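Local coordinates for protein ribose-phosphate pyrophosphokinase (Mycobacterium smegmatis, PDB 5MP7) that probably makes phosphoribosyl pyrophosphate by transferring the pyrophosphoryl group of ATP to the 1-hydroxyl of ribose 5-phosphate, with magnesium as cofactor, at residues 224-235 / 253-264; 272-283 / 293-302. All coordinates share one frame; numbering follows the deposited sequence.

Interaction 1: 224-235 / 253-264. With ACT (acetate ion), chain D.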
loop_
_atom_site.group_PDB
_atom_site.type_symbol
_atom_site.label_atom_id
_atom_site.label_comp_id
_atom_site.label_asym_id
_atom_site.label_seq_id
_atom_site.Cartn_x
_atom_site.Cartn_y
_atom_site.Cartn_z
ATOM N N LYS A 224 -33.125 -48.241 -59.162
ATOM C CA LYS A 224 -32.533 -47.255 -60.078
ATOM C C LYS A 224 -31.359 -46.556 -59.440
ATOM O O LYS A 224 -31.257 -46.501 -58.210
ATOM C CB LYS A 224 -33.570 -46.205 -60.475
ATOM C CG LYS A 224 -34.862 -46.761 -61.066
ATOM C CD LYS A 224 -34.880 -46.602 -62.548
ATOM C CE LYS A 224 -36.180 -46.963 -63.184
ATOM N NZ LYS A 224 -36.273 -46.332 -64.522
ATOM N N THR A 225 -30.489 -46.015 -60.285
ATOM C CA THR A 225 -29.376 -45.163 -59.845
ATOM C C THR A 225 -29.871 -43.739 -59.744
ATOM O O THR A 225 -30.134 -43.105 -60.756
ATOM C CB THR A 225 -28.216 -45.256 -60.842
ATOM O OG1 THR A 225 -27.780 -46.620 -60.899
ATOM C CG2 THR A 225 -27.041 -44.392 -60.416
ATOM N N CYS A 226 -30.001 -43.233 -58.524
ATOM C CA CYS A 226 -30.530 -41.889 -58.278
ATOM C C CYS A 226 -29.465 -40.800 -58.346
ATOM O O CYS A 226 -28.480 -40.898 -57.664
ATOM C CB CYS A 226 -31.153 -41.828 -56.907
ATOM S SG CYS A 226 -32.576 -42.913 -56.822
ATOM N N ILE A 227 -29.720 -39.753 -59.134
ATOM C CA ILE A 227 -28.919 -38.558 -59.161
ATOM C C ILE A 227 -29.651 -37.505 -58.325
ATOM O O ILE A 227 -30.611 -36.899 -58.794
ATOM C CB ILE A 227 -28.759 -38.005 -60.590
ATOM C CG1 ILE A 227 -28.473 -39.106 -61.618
ATOM C CG2 ILE A 227 -27.671 -36.956 -60.633
ATOM C CD1 ILE A 227 -27.212 -39.907 -61.401
ATOM N N LEU A 228 -29.197 -37.303 -57.093
ATOM C CA LEU A 228 -29.758 -36.316 -56.188
ATOM C C LEU A 228 -29.100 -34.987 -56.462
ATOM O O LEU A 228 -27.899 -34.824 -56.262
ATOM C CB LEU A 228 -29.444 -36.708 -54.770
ATOM C CG LEU A 228 -30.249 -36.289 -53.566
ATOM C CD1 LEU A 228 -31.717 -36.157 -53.869
ATOM C CD2 LEU A 228 -29.992 -37.308 -52.470
ATOM N N THR A 229 -29.864 -34.016 -56.933
ATOM C CA THR A 229 -29.280 -32.759 -57.394
ATOM C C THR A 229 -29.741 -31.584 -56.521
ATOM O O THR A 229 -30.910 -31.432 -56.244
ATOM C CB THR A 229 -29.535 -32.540 -58.908
ATOM O OG1 THR A 229 -28.830 -31.380 -59.341
ATOM C CG2 THR A 229 -30.988 -32.372 -59.214
ATOM N N ASP A 230 -28.796 -30.762 -56.090
ATOM C CA ASP A 230 -29.110 -29.552 -55.353
ATOM C C ASP A 230 -28.191 -28.404 -55.778
ATOM O O ASP A 230 -27.168 -28.611 -56.393
ATOM C CB ASP A 230 -29.019 -29.804 -53.837
ATOM C CG ASP A 230 -30.116 -29.038 -53.029
ATOM O OD1 ASP A 230 -30.852 -28.227 -53.622
ATOM O OD2 ASP A 230 -30.281 -29.273 -51.796
ATOM N N ASP A 231 -28.593 -27.180 -55.504
ATOM C CA ASP A 231 -27.745 -26.016 -55.722
ATOM C C ASP A 231 -26.529 -25.987 -54.824
ATOM O O ASP A 231 -25.415 -25.703 -55.294
ATOM C CB ASP A 231 -28.568 -24.717 -55.623
ATOM C CG ASP A 231 -29.203 -24.498 -54.237
ATOM O OD1 ASP A 231 -29.428 -25.488 -53.495
ATOM O OD2 ASP A 231 -29.524 -23.335 -53.896
ATOM N N MET A 232 -26.716 -26.320 -53.554
ATOM C CA MET A 232 -25.632 -26.299 -52.589
ATOM C C MET A 232 -25.814 -27.378 -51.549
ATOM O O MET A 232 -26.915 -27.853 -51.343
ATOM C CB MET A 232 -25.574 -24.939 -51.903
ATOM C CG MET A 232 -26.687 -24.692 -50.911
ATOM S SD MET A 232 -26.447 -23.180 -49.986
ATOM C CE MET A 232 -26.799 -21.927 -51.245
ATOM N N ILE A 233 -24.733 -27.722 -50.873
ATOM C CA ILE A 233 -24.809 -28.558 -49.694
ATOM C C ILE A 233 -24.238 -27.749 -48.563
ATOM O O ILE A 233 -23.065 -27.373 -48.626
ATOM C CB ILE A 233 -23.961 -29.818 -49.864
ATOM C CG1 ILE A 233 -24.411 -30.605 -51.096
ATOM C CG2 ILE A 233 -24.071 -30.695 -48.630
ATOM C CD1 ILE A 233 -23.366 -31.569 -51.607
ATOM N N ASP A 234 -25.042 -27.483 -47.534
ATOM C CA ASP A 234 -24.565 -26.748 -46.380
ATOM C C ASP A 234 -24.192 -27.637 -45.182
ATOM O O ASP A 234 -23.017 -27.912 -44.987
ATOM C CB ASP A 234 -25.534 -25.627 -45.999
ATOM C CG ASP A 234 -24.976 -24.741 -44.930
ATOM O OD1 ASP A 234 -23.761 -24.737 -44.704
ATOM O OD2 ASP A 234 -25.756 -24.023 -44.318
ATOM N N THR A 235 -25.157 -28.037 -44.348
ATOM C CA THR A 235 -24.881 -28.925 -43.181
ATOM C C THR A 235 -25.044 -30.393 -43.558
ATOM O O THR A 235 -24.568 -31.271 -42.833
ATOM C CB THR A 235 -25.826 -28.642 -42.006
ATOM O OG1 THR A 235 -27.196 -28.765 -42.458
ATOM C CG2 THR A 235 -25.597 -27.235 -41.494
ATOM N N ASP A 253 -28.483 -47.261 -56.083
ATOM C CA ASP A 253 -27.341 -46.357 -55.923
ATOM C C ASP A 253 -27.856 -44.935 -55.741
ATOM O O ASP A 253 -28.921 -44.599 -56.285
ATOM C CB ASP A 253 -26.517 -46.386 -57.220
ATOM C CG ASP A 253 -25.145 -47.021 -57.064
ATOM O OD1 ASP A 253 -24.676 -47.215 -55.923
ATOM O OD2 ASP A 253 -24.502 -47.306 -58.104
ATOM N N VAL A 254 -27.101 -44.104 -55.025
ATOM C CA VAL A 254 -27.354 -42.667 -54.984
ATOM C C VAL A 254 -26.097 -41.842 -55.263
ATOM O O VAL A 254 -25.100 -42.015 -54.595
ATOM C CB VAL A 254 -27.927 -42.191 -53.640
ATOM C CG1 VAL A 254 -28.232 -40.695 -53.718
ATOM C CG2 VAL A 254 -29.209 -42.935 -53.324
ATOM N N ILE A 255 -26.196 -40.908 -56.211
ATOM C CA ILE A 255 -25.161 -39.965 -56.506
ATOM C C ILE A 255 -25.646 -38.555 -56.162
ATOM O O ILE A 255 -26.708 -38.143 -56.602
ATOM C CB ILE A 255 -24.785 -40.051 -57.962
ATOM C CG1 ILE A 255 -24.144 -41.404 -58.208
ATOM C CG2 ILE A 255 -23.797 -38.950 -58.341
ATOM C CD1 ILE A 255 -24.160 -41.793 -59.667
ATOM N N ILE A 256 -24.818 -37.817 -55.411
ATOM C CA ILE A 256 -25.086 -36.438 -55.034
ATOM C C ILE A 256 -24.272 -35.474 -55.892
ATOM O O ILE A 256 -23.091 -35.634 -56.045
ATOM C CB ILE A 256 -24.761 -36.183 -53.578
ATOM C CG1 ILE A 256 -25.587 -37.136 -52.730
ATOM C CG2 ILE A 256 -25.117 -34.748 -53.218
ATOM C CD1 ILE A 256 -25.361 -37.015 -51.241
ATOM N N ALA A 257 -24.947 -34.501 -56.495
ATOM C CA ALA A 257 -24.306 -33.493 -57.316
ATOM C C ALA A 257 -24.831 -32.098 -56.946
ATOM O O ALA A 257 -26.016 -31.884 -56.864
ATOM C CB ALA A 257 -24.536 -33.778 -58.764
ATOM N N ALA A 258 -23.931 -31.178 -56.673
ATOM C CA ALA A 258 -24.278 -29.812 -56.321
ATOM C C ALA A 258 -23.192 -28.876 -56.786
ATOM O O ALA A 258 -22.039 -29.266 -56.862
ATOM C CB ALA A 258 -24.447 -29.669 -54.822
ATOM N N THR A 259 -23.547 -27.640 -57.105
ATOM C CA THR A 259 -22.543 -26.687 -57.506
ATOM C C THR A 259 -21.702 -26.223 -56.343
ATOM O O THR A 259 -20.478 -26.213 -56.447
ATOM C CB THR A 259 -23.190 -25.495 -58.168
ATOM O OG1 THR A 259 -23.896 -25.970 -59.311
ATOM C CG2 THR A 259 -22.177 -24.521 -58.644
ATOM N N HIS A 260 -22.328 -25.811 -55.259
ATOM C CA HIS A 260 -21.592 -25.177 -54.188
ATOM C C HIS A 260 -21.423 -26.080 -52.991
ATOM O O HIS A 260 -22.410 -26.518 -52.414
ATOM C CB HIS A 260 -22.326 -23.918 -53.726
ATOM C CG HIS A 260 -22.660 -22.988 -54.838
ATOM N ND1 HIS A 260 -21.697 -22.255 -55.496
ATOM C CD2 HIS A 260 -23.847 -22.663 -55.401
ATOM C CE1 HIS A 260 -22.277 -21.519 -56.429
ATOM N NE2 HIS A 260 -23.583 -21.754 -56.394
ATOM N N GLY A 261 -20.179 -26.336 -52.616
ATOM C CA GLY A 261 -19.869 -27.122 -51.463
ATOM C C GLY A 261 -19.561 -26.145 -50.369
ATOM O O GLY A 261 -18.453 -25.676 -50.283
ATOM N N VAL A 262 -20.545 -25.850 -49.532
ATOM C CA VAL A 262 -20.348 -24.999 -48.362
ATOM C C VAL A 262 -19.805 -25.910 -47.292
ATOM O O VAL A 262 -18.869 -25.568 -46.596
ATOM C CB VAL A 262 -21.657 -24.357 -47.897
ATOM C CG1 VAL A 262 -21.435 -23.459 -46.697
ATOM C CG2 VAL A 262 -22.327 -23.581 -49.040
ATOM N N LEU A 263 -20.431 -27.082 -47.167
ATOM C CA LEU A 263 -19.932 -28.203 -46.341
ATOM C C LEU A 263 -19.539 -27.826 -44.919
ATOM O O LEU A 263 -18.476 -28.166 -44.440
ATOM C CB LEU A 263 -18.782 -28.898 -47.048
ATOM C CG LEU A 263 -19.174 -29.539 -48.386
ATOM C CD1 LEU A 263 -17.923 -29.980 -49.122
ATOM C CD2 LEU A 263 -20.095 -30.736 -48.202
ATOM N N SER A 264 -20.424 -27.117 -44.243
ATOM C CA SER A 264 -20.194 -26.709 -42.872
ATOM C C SER A 264 -20.371 -27.868 -41.916
ATOM O O SER A 264 -21.056 -28.830 -42.239
ATOM C CB SER A 264 -21.228 -25.646 -42.490
ATOM O OG SER A 264 -21.454 -24.701 -43.509
HETATM C C ACT D . -28.808 -28.396 -45.457
HETATM O O ACT D . -28.329 -29.254 -46.274
HETATM O OXT ACT D . -28.098 -27.676 -44.720
HETATM C CH3 ACT D . -30.287 -28.173 -45.294
#
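Asp234 and Ser264 meet through a short hydrogen bond, Ser264 OG giving to Asp234 OD1 at 2.6 Å; with CG anti to the backbone N (chi1 -172°), the carboxylate swings across to segment 253-264. The same two residues are joined again by Ser264 N and Asp234 O. One residue earlier, Ile233 O is shared: Val262 N and Leu263 N both donate to it, the latter at 3.0 Å and nearly straight (177°). Ile233 N is satisfied in turn by His260 O, and Asp231 O receives His260 N.

Upstream, parallel strands 225-230 and 253-258 exchange backbone bonds in regular alternation, from Cys226 N to Asp253 O (2.8 Å) through to Asp230 N to Ala257 O (3.1 Å). The side chains leave on alternate faces: Ile227 and Ile255 run side by side on one, their CD1 atoms touching; beyond the corner at Asp231, Ile233 CG1 lies against Ala258 CB at 3.8 Å.

Thr235 grips an acetate, probably from the crystallisation liquor, with N and OG1 both on its OXT (2.7 Å from OG1). Asp230, Asp234 and Thr235 are predicted to bind ribose 5-phosphate, so the anion plausibly marks part of that site. Asp231 OD2 bonds His138, a predicted magnesium ligand, and His260 ND1 bonds Thr284 OG1.

Strand 172-176 pairs with the other edge of 225-230. Helix 237-248, which makes the right-handed beta-alpha-beta crossover, packs on Leu228, Ile233 and Ile256, whereas helix 156-167 lies against Ile227, Ile255 and Ala257.

Interaction 2: 272-283 / 293-302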
loop_
_atom_site.group_PDB
_atom_site.type_symbol
_atom_site.label_atom_id
_atom_site.label_comp_id
_atom_site.label_asym_id
_atom_site.label_seq_id
_atom_site.Cartn_x
_atom_site.Cartn_y
_atom_site.Cartn_z
ATOM N N ALA A 272 -20.118 -38.772 -45.820
ATOM C CA ALA A 272 -19.259 -39.960 -45.896
ATOM C C ALA A 272 -19.924 -41.225 -45.304
ATOM O O ALA A 272 -19.720 -42.309 -45.821
ATOM C CB ALA A 272 -17.929 -39.695 -45.198
ATOM N N GLU A 273 -20.735 -41.052 -44.252
ATOM C CA GLU A 273 -21.424 -42.139 -43.546
ATOM C C GLU A 273 -22.778 -42.471 -44.121
ATOM O O GLU A 273 -23.316 -43.541 -43.848
ATOM C CB GLU A 273 -21.642 -41.812 -42.085
ATOM C CG GLU A 273 -20.361 -41.900 -41.264
ATOM C CD GLU A 273 -20.537 -41.400 -39.837
ATOM O OE1 GLU A 273 -21.675 -41.082 -39.422
ATOM O OE2 GLU A 273 -19.501 -41.270 -39.134
ATOM N N CYS A 274 -23.353 -41.583 -44.918
ATOM C CA CYS A 274 -24.596 -41.924 -45.603
ATOM C C CYS A 274 -24.220 -42.838 -46.795
ATOM O O CYS A 274 -23.056 -42.984 -47.188
ATOM C CB CYS A 274 -25.366 -40.670 -46.052
ATOM S SG CYS A 274 -24.826 -39.941 -47.627
ATOM N N GLY A 275 -25.200 -43.462 -47.395
ATOM C CA GLY A 275 -24.857 -44.466 -48.390
ATOM C C GLY A 275 -24.241 -44.001 -49.703
ATOM O O GLY A 275 -23.951 -44.835 -50.545
ATOM N N ALA A 276 -24.115 -42.697 -49.935
ATOM C CA ALA A 276 -23.907 -42.236 -51.302
ATOM C C ALA A 276 -22.593 -42.712 -51.873
ATOM O O ALA A 276 -21.578 -42.670 -51.224
ATOM C CB ALA A 276 -23.997 -40.739 -51.372
ATOM N N ARG A 277 -22.647 -43.156 -53.107
ATOM C CA ARG A 277 -21.499 -43.657 -53.814
ATOM C C ARG A 277 -20.554 -42.526 -54.199
ATOM O O ARG A 277 -19.354 -42.709 -54.228
ATOM C CB ARG A 277 -21.967 -44.368 -55.079
ATOM C CG ARG A 277 -20.965 -45.339 -55.610
ATOM C CD ARG A 277 -21.175 -45.697 -57.070
ATOM N NE ARG A 277 -19.875 -45.514 -57.745
ATOM C CZ ARG A 277 -19.439 -46.136 -58.836
ATOM N NH1 ARG A 277 -20.115 -47.135 -59.415
ATOM N NH2 ARG A 277 -18.255 -45.780 -59.331
ATOM N N GLU A 278 -21.109 -41.383 -54.587
ATOM C CA GLU A 278 -20.301 -40.246 -55.003
ATOM C C GLU A 278 -20.975 -38.917 -54.632
ATOM O O GLU A 278 -22.200 -38.836 -54.615
ATOM C CB GLU A 278 -20.025 -40.302 -56.495
ATOM C CG GLU A 278 -18.804 -39.489 -56.853
ATOM C CD GLU A 278 -18.336 -39.634 -58.291
ATOM O OE1 GLU A 278 -18.881 -40.478 -59.060
ATOM O OE2 GLU A 278 -17.355 -38.930 -58.643
ATOM N N VAL A 279 -20.165 -37.913 -54.291
ATOM C CA VAL A 279 -20.633 -36.563 -54.055
ATOM C C VAL A 279 -19.798 -35.651 -54.948
ATOM O O VAL A 279 -18.605 -35.655 -54.849
ATOM C CB VAL A 279 -20.477 -36.162 -52.615
ATOM C CG1 VAL A 279 -21.034 -34.767 -52.415
ATOM C CG2 VAL A 279 -21.195 -37.113 -51.700
ATOM N N ILE A 280 -20.422 -34.947 -55.874
ATOM C CA ILE A 280 -19.731 -34.153 -56.862
ATOM C C ILE A 280 -20.066 -32.691 -56.643
ATOM O O ILE A 280 -21.241 -32.324 -56.576
ATOM C CB ILE A 280 -20.175 -34.536 -58.250
ATOM C CG1 ILE A 280 -20.041 -36.031 -58.424
ATOM C CG2 ILE A 280 -19.306 -33.854 -59.303
ATOM C CD1 ILE A 280 -20.857 -36.594 -59.556
ATOM N N VAL A 281 -19.030 -31.873 -56.478
ATOM C CA VAL A 281 -19.147 -30.430 -56.283
ATOM C C VAL A 281 -18.131 -29.696 -57.129
ATOM O O VAL A 281 -17.261 -30.320 -57.716
ATOM C CB VAL A 281 -18.957 -29.970 -54.827
ATOM C CG1 VAL A 281 -19.983 -30.591 -53.929
ATOM C CG2 VAL A 281 -17.586 -30.303 -54.331
ATOM N N THR A 282 -18.315 -28.391 -57.281
ATOM C CA THR A 282 -17.337 -27.543 -57.956
ATOM C C THR A 282 -16.565 -26.834 -56.900
ATOM O O THR A 282 -16.896 -26.895 -55.716
ATOM C CB THR A 282 -17.957 -26.481 -58.908
ATOM O OG1 THR A 282 -18.579 -25.429 -58.130
ATOM C CG2 THR A 282 -18.961 -27.121 -59.814
ATOM N N ASN A 283 -15.575 -26.085 -57.332
ATOM C CA ASN A 283 -14.760 -25.318 -56.386
ATOM C C ASN A 283 -15.109 -23.821 -56.325
ATOM O O ASN A 283 -14.214 -22.978 -56.297
ATOM C CB ASN A 283 -13.257 -25.560 -56.665
ATOM C CG ASN A 283 -12.795 -24.929 -57.949
ATOM O OD1 ASN A 283 -13.559 -24.771 -58.896
ATOM N ND2 ASN A 283 -11.550 -24.579 -57.993
ATOM N N PHE A 293 -13.385 -35.942 -48.146
ATOM C CA PHE A 293 -13.724 -37.324 -47.827
ATOM C C PHE A 293 -13.669 -38.154 -49.110
ATOM O O PHE A 293 -13.567 -37.598 -50.210
ATOM C CB PHE A 293 -15.072 -37.462 -47.077
ATOM C CG PHE A 293 -16.268 -36.889 -47.791
ATOM C CD1 PHE A 293 -16.515 -35.523 -47.760
ATOM C CD2 PHE A 293 -17.180 -37.704 -48.429
ATOM C CE1 PHE A 293 -17.615 -34.971 -48.402
ATOM C CE2 PHE A 293 -18.299 -37.172 -49.050
ATOM C CZ PHE A 293 -18.516 -35.805 -49.039
ATOM N N PRO A 294 -13.661 -39.483 -48.975
ATOM C CA PRO A 294 -13.296 -40.294 -50.149
ATOM C C PRO A 294 -14.277 -40.239 -51.341
ATOM O O PRO A 294 -13.839 -40.215 -52.497
ATOM C CB PRO A 294 -13.218 -41.704 -49.561
ATOM C CG PRO A 294 -12.804 -41.471 -48.144
ATOM C CD PRO A 294 -13.633 -40.299 -47.738
ATOM N N GLN A 295 -15.574 -40.167 -51.057
ATOM C CA GLN A 295 -16.592 -40.097 -52.103
ATOM C C GLN A 295 -16.655 -38.740 -52.813
ATOM O O GLN A 295 -17.286 -38.640 -53.854
ATOM C CB GLN A 295 -17.968 -40.370 -51.527
ATOM C CG GLN A 295 -18.141 -41.771 -50.967
ATOM C CD GLN A 295 -17.651 -41.884 -49.521
ATOM O OE1 GLN A 295 -16.695 -41.232 -49.119
ATOM N NE2 GLN A 295 -18.318 -42.705 -48.724
ATOM N N LEU A 296 -16.002 -37.721 -52.257
ATOM C CA LEU A 296 -15.999 -36.380 -52.793
ATOM C C LEU A 296 -15.139 -36.170 -54.030
ATOM O O LEU A 296 -13.978 -36.472 -54.045
ATOM C CB LEU A 296 -15.546 -35.391 -51.713
ATOM C CG LEU A 296 -15.793 -33.945 -52.107
ATOM C CD1 LEU A 296 -17.274 -33.626 -52.237
ATOM C CD2 LEU A 296 -15.162 -33.040 -51.061
ATOM N N THR A 297 -15.738 -35.609 -55.052
ATOM C CA THR A 297 -15.059 -35.232 -56.283
ATOM C C THR A 297 -15.272 -33.755 -56.522
ATOM O O THR A 297 -16.380 -33.274 -56.384
ATOM C CB THR A 297 -15.667 -35.977 -57.454
ATOM O OG1 THR A 297 -15.497 -37.387 -57.216
ATOM C CG2 THR A 297 -15.022 -35.566 -58.768
ATOM N N VAL A 298 -14.202 -33.030 -56.823
ATOM C CA VAL A 298 -14.272 -31.588 -57.031
ATOM C C VAL A 298 -13.892 -31.267 -58.434
ATOM O O VAL A 298 -12.809 -31.634 -58.875
ATOM C CB VAL A 298 -13.355 -30.823 -56.062
ATOM C CG1 VAL A 298 -13.486 -29.335 -56.263
ATOM C CG2 VAL A 298 -13.749 -31.164 -54.627
ATOM N N LEU A 299 -14.784 -30.593 -59.146
ATOM C CA LEU A 299 -14.481 -30.179 -60.526
ATOM C C LEU A 299 -14.189 -28.709 -60.517
ATOM O O LEU A 299 -14.731 -27.985 -59.685
ATOM C CB LEU A 299 -15.634 -30.471 -61.450
ATOM C CG LEU A 299 -16.147 -31.914 -61.412
ATOM C CD1 LEU A 299 -17.433 -31.988 -62.220
ATOM C CD2 LEU A 299 -15.123 -32.930 -61.950
ATOM N N SER A 300 -13.311 -28.257 -61.399
ATOM C CA SER A 300 -12.929 -26.873 -61.402
ATOM C C SER A 300 -13.940 -26.015 -62.153
ATOM O O SER A 300 -14.311 -26.355 -63.250
ATOM C CB SER A 300 -11.560 -26.675 -62.055
ATOM O OG SER A 300 -11.115 -25.330 -61.810
ATOM N N ILE A 301 -14.319 -24.894 -61.563
ATOM C CA ILE A 301 -15.113 -23.877 -62.235
ATOM C C ILE A 301 -14.237 -22.846 -62.993
ATOM O O ILE A 301 -14.764 -21.957 -63.636
ATOM C CB ILE A 301 -16.041 -23.167 -61.207
ATOM C CG1 ILE A 301 -17.302 -22.684 -61.891
ATOM C CG2 ILE A 301 -15.362 -22.029 -60.449
ATOM C CD1 ILE A 301 -18.338 -23.782 -62.001
ATOM N N ALA A 302 -12.919 -22.958 -62.903
ATOM C CA ALA A 302 -12.042 -21.959 -63.445
ATOM C C ALA A 302 -12.176 -21.752 -64.936
ATOM O O ALA A 302 -12.167 -20.592 -65.378
ATOM C CB ALA A 302 -10.601 -22.237 -63.081
#
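This is a parallel pairing of the last two strands of the mixed sheet, 278-282 with 296-299, the latter outermost within the chain. The segment axes approach to 4.6 Å at an angle of 26°. Four nearly straight backbone bonds fix the register: Val279 N to Gln295 O, Thr297 N to Val279 O (2.9 Å), Val281 N to Thr297 O, and Leu299 N to Val281 O.

On the face carrying Val279 and Val281, Leu296 CD1 touches both valines, meeting Val279 CG1 and, at 3.9 Å, Val281 CG2. Phe293 has its CG between the backbone N and carbonyl carbon (chi1 57°), which turns the ring back over its own type I turn. Leu296 CB sits over one ring face, Val279 CG2 comes up at the edge, 3.9 Å from Phe293 CE2, and Ala272 CB approaches obliquely.

The pair closes the parallel part of the mixed alpha/beta sheet in this half of the subunit, a domain of the PRTase-like clan. The opposite face carries Ile280, Thr297 and Leu299; Glu278, at the start of the strand, extends beyond CG so that OE2 accepts from Thr297 OG1 at 2.8 Å through the anti lone pair. That oxygen also bonds Tyr162 OH, and OE1 bonds Tyr167 OH, so both carboxylate oxygens are held against helix 156-167. Further along, Ile280 CG2 packs on Leu299 CD1.

At the C-terminal end, Asn283 OD1 accepts from Ile301 N at 2.8 Å in a nearly straight bond (170°), the N-H coming in somewhat tilted from the amide carbonyl plane. Ser300 OG accepts from Ala302 N at 3.2 Å, capping the helix that follows, and Asn283 ND2 and Ser300 OG both bond Gln26 OE1 of helix 21-31.

In the fold
Read from the N terminus, the chain enters interaction 1 at 224-235, passes through helix 237-248 and closes the loop at 253-264. It then continues through helix 267-273 into 272-283, makes a nine-residue connection without helix or strand, and returns at 293-302 to close interaction 2. The two loops are therefore consecutive, neither nested nor crossed. Their centres lie 8 Å apart because strands 253-258 and 278-282 are neighbours: Ile256 O probably receives Ile280 N at 2.8 Å, and Thr259 O is 2.7 Å from Thr282 OG1. Together they join four successive strands, from the middle of the mixed sheet to its 296-299 margin.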